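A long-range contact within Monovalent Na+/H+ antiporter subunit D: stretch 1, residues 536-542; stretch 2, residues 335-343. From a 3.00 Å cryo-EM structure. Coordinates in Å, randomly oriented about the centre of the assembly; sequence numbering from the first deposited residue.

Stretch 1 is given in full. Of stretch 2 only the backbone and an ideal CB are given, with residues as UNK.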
# COMPACT_ATOMS: atom_id res chain seq x y z
N ALA A 536 -6.56 22.07 -3.18
CA ALA A 536 -5.64 22.28 -4.29
C ALA A 536 -5.60 21.06 -5.20
O ALA A 536 -5.74 21.18 -6.42
CB ALA A 536 -4.24 22.61 -3.76
N LEU A 537 -5.43 19.88 -4.62
CA LEU A 537 -5.47 18.65 -5.39
C LEU A 537 -6.87 18.30 -5.87
O LEU A 537 -7.03 17.31 -6.60
CB LEU A 537 -4.90 17.49 -4.58
CG LEU A 537 -3.40 17.55 -4.28
CD1 LEU A 537 -2.95 16.26 -3.63
CD2 LEU A 537 -2.63 17.81 -5.56
N SER A 538 -7.88 19.07 -5.49
CA SER A 538 -9.24 18.86 -5.96
C SER A 538 -9.61 19.76 -7.12
O SER A 538 -10.63 19.51 -7.77
CB SER A 538 -10.24 19.07 -4.82
OG SER A 538 -11.57 18.91 -5.28
N VAL A 539 -8.82 20.80 -7.40
CA VAL A 539 -8.97 21.55 -8.64
C VAL A 539 -8.00 21.06 -9.70
O VAL A 539 -8.20 21.35 -10.89
CB VAL A 539 -8.78 23.06 -8.41
CG1 VAL A 539 -9.63 23.52 -7.24
CG2 VAL A 539 -7.32 23.39 -8.18
N VAL A 540 -6.95 20.32 -9.32
CA VAL A 540 -6.11 19.66 -10.31
C VAL A 540 -6.89 18.57 -11.01
O VAL A 540 -6.80 18.41 -12.24
CB VAL A 540 -4.83 19.11 -9.65
CG1 VAL A 540 -3.98 18.39 -10.67
CG2 VAL A 540 -4.05 20.23 -9.00
N THR A 541 -7.70 17.81 -10.27
CA THR A 541 -8.52 16.77 -10.87
C THR A 541 -9.70 17.33 -11.65
O THR A 541 -10.42 16.55 -12.28
CB THR A 541 -9.02 15.81 -9.80
OG1 THR A 541 -9.68 14.70 -10.43
CG2 THR A 541 -9.99 16.51 -8.87
N LEU A 542 -9.93 18.64 -11.61
CA LEU A 542 -10.90 19.29 -12.46
C LEU A 542 -10.25 19.99 -13.65
O LEU A 542 -10.81 20.00 -14.75
CB LEU A 542 -11.73 20.30 -11.66
CG LEU A 542 -12.92 20.94 -12.36
CD1 LEU A 542 -14.03 21.22 -11.37
CD2 LEU A 542 -12.50 22.22 -13.06
N UNK A 335 -3.32 11.30 -7.74
CA UNK A 335 -3.70 12.66 -7.35
C UNK A 335 -5.04 12.65 -6.63
O UNK A 335 -5.20 13.29 -5.58
CB UNK A 335 -3.76 13.58 -8.57
N UNK A 336 -6.02 11.93 -7.17
CA UNK A 336 -7.35 11.92 -6.59
C UNK A 336 -7.33 11.27 -5.21
O UNK A 336 -7.86 11.82 -4.24
CB UNK A 336 -8.33 11.19 -7.51
N UNK A 337 -6.72 10.09 -5.10
CA UNK A 337 -6.64 9.41 -3.82
C UNK A 337 -5.85 10.23 -2.81
O UNK A 337 -6.14 10.17 -1.61
CB UNK A 337 -6.01 8.03 -3.99
N UNK A 338 -4.86 11.00 -3.26
CA UNK A 338 -4.22 11.96 -2.37
C UNK A 338 -5.22 13.01 -1.90
O UNK A 338 -5.34 13.28 -0.71
CB UNK A 338 -3.04 12.63 -3.07
N UNK A 339 -5.97 13.59 -2.84
CA UNK A 339 -6.98 14.59 -2.49
C UNK A 339 -8.13 14.00 -1.69
O UNK A 339 -8.90 14.76 -1.09
CB UNK A 339 -7.53 15.25 -3.76
N UNK A 340 -8.27 12.68 -1.66
CA UNK A 340 -9.34 12.03 -0.92
C UNK A 340 -8.91 11.65 0.49
O UNK A 340 -9.72 11.73 1.42
CB UNK A 340 -9.82 10.79 -1.67
N UNK A 341 -7.66 11.24 0.66
CA UNK A 341 -7.13 11.00 1.99
C UNK A 341 -6.83 12.30 2.73
O UNK A 341 -6.67 12.27 3.95
CB UNK A 341 -5.86 10.15 1.90
N UNK A 342 -6.73 13.42 2.02
CA UNK A 342 -6.50 14.71 2.65
C UNK A 342 -7.80 15.39 3.06
O UNK A 342 -7.79 16.20 3.99
CB UNK A 342 -5.71 15.62 1.70
N UNK A 343 -8.90 15.10 2.38
CA UNK A 343 -10.19 15.64 2.78
C UNK A 343 -10.78 14.84 3.94
O UNK A 343 -11.22 15.41 4.94
CB UNK A 343 -11.16 15.64 1.59

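Both stretches are helical. They run nearly antiparallel, at 148°, with axes 8.7 Å apart at closest approach. No hydrogen bond links them, so the fit is one of shape and apolar surface.

Position 335 has helical backbone angles, and its CA-to-CB bond points toward stretch 1. The ideal CB lies 5.3 Å from V540 CG1, L537 CD2 and L537 O alike. That gap leaves room for more than a methyl group, and an apolar side chain suits the two methyls. Leucine, isoleucine, methionine or valine would suit. The deposited residue is I335, with chi1 m and chi2 t. Its CD1 reaches V540 CG1 at 3.8 Å, and its CG2 lies near the same V540 CG1, at 4.4 Å. I335 CG2 is also 3.9 Å from L537 O.

Position 336 points sideways. Its ideal CB is 4.8 Å from T541 OG1, close enough for a short side chain to touch the threonine. Valine, threonine or serine could reach it; alanine would fit but stop short. The residue is V336, chi1 t. Its CG2 comes to 3.2 Å from T541 OG1, a tight contact but not a hydrogen bond, since a methyl carbon meets the oxygen. T541 OG1 has its hydrogen bond elsewhere in the structure.

Position 337 is out of reach, and its ideal CB has nothing of stretch 1 within 5.5 Å. Stretch 1 sets little limit here, and many residues would do. It is K337.

Position 338 points sideways, yet its ideal CB is already 3.7 Å from L537 CD1. A methyl group is enough to make the contact. Alanine or serine would suit; a larger side chain is not excluded if its further atoms lead clear of L537 CD1. The residue is A338, whose CB packs against L537 CD1 at 3.7 Å.

Position 339 is where the backbones come closest, with its CA 5.2 Å from L537 CA. CA-to-CB points toward stretch 1. The ideal CB is 3.5 Å from L537 O and 4.2 Å from S538 N, so there is little space beyond it. Glycine, alanine or perhaps serine would suit. The residue is A339. Its CB lies 3.6 Å from L537 CB and also 3.6 Å from L537 O, and the small side chain permits the close backbone approach.

Positions 340 and 341 are out of reach, with no atom of stretch 1 within 5.5 Å of either ideal CB. Stretch 1 does not choose between side chains here. They are L340 and F341.

Position 342 points toward stretch 1, but its ideal CB has nothing within 5.5 Å. Only a longer side chain could bridge the gap, and the nearby leucine favours an apolar one, such as leucine or methionine. The residue is L342, chi1 m and chi2 t. Its CD1 meets L537 CD1 at 4.2 Å. With I335, A338 and A339 it forms the hole that receives L537 as a knob.

Position 343 is out of reach and little constrained by stretch 1. It is A343.

Stretch 2 (335-343) IVKAALFLA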
# COMPACT_ATOMS: atom_id res chain seq x y z
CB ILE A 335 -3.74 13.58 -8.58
CG1 ILE A 335 -2.34 14.04 -8.96
CG2 ILE A 335 -4.63 14.78 -8.32
CD1 ILE A 335 -2.31 14.97 -10.15
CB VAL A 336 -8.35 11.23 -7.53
CG1 VAL A 336 -9.49 10.62 -6.74
CG2 VAL A 336 -8.87 12.22 -8.53
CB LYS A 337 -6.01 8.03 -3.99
CG LYS A 337 -6.21 7.11 -2.81
CD LYS A 337 -7.69 6.93 -2.51
CE LYS A 337 -8.38 6.15 -3.61
NZ LYS A 337 -9.84 6.04 -3.37
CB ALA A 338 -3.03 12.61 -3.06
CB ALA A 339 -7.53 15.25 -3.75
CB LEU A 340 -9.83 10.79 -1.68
CG LEU A 340 -11.33 10.55 -1.72
CD1 LEU A 340 -12.09 11.86 -1.81
CD2 LEU A 340 -11.68 9.66 -2.90
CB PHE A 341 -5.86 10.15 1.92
CG PHE A 341 -6.13 8.67 1.86
CD1 PHE A 341 -6.59 8.00 2.98
CD2 PHE A 341 -5.90 7.96 0.70
CE1 PHE A 341 -6.82 6.64 2.93
CE2 PHE A 341 -6.13 6.60 0.66
CZ PHE A 341 -6.59 5.94 1.77
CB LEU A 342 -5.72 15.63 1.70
CG LEU A 342 -4.25 15.30 1.46
CD1 LEU A 342 -3.65 16.27 0.47
CD2 LEU A 342 -3.49 15.32 2.76
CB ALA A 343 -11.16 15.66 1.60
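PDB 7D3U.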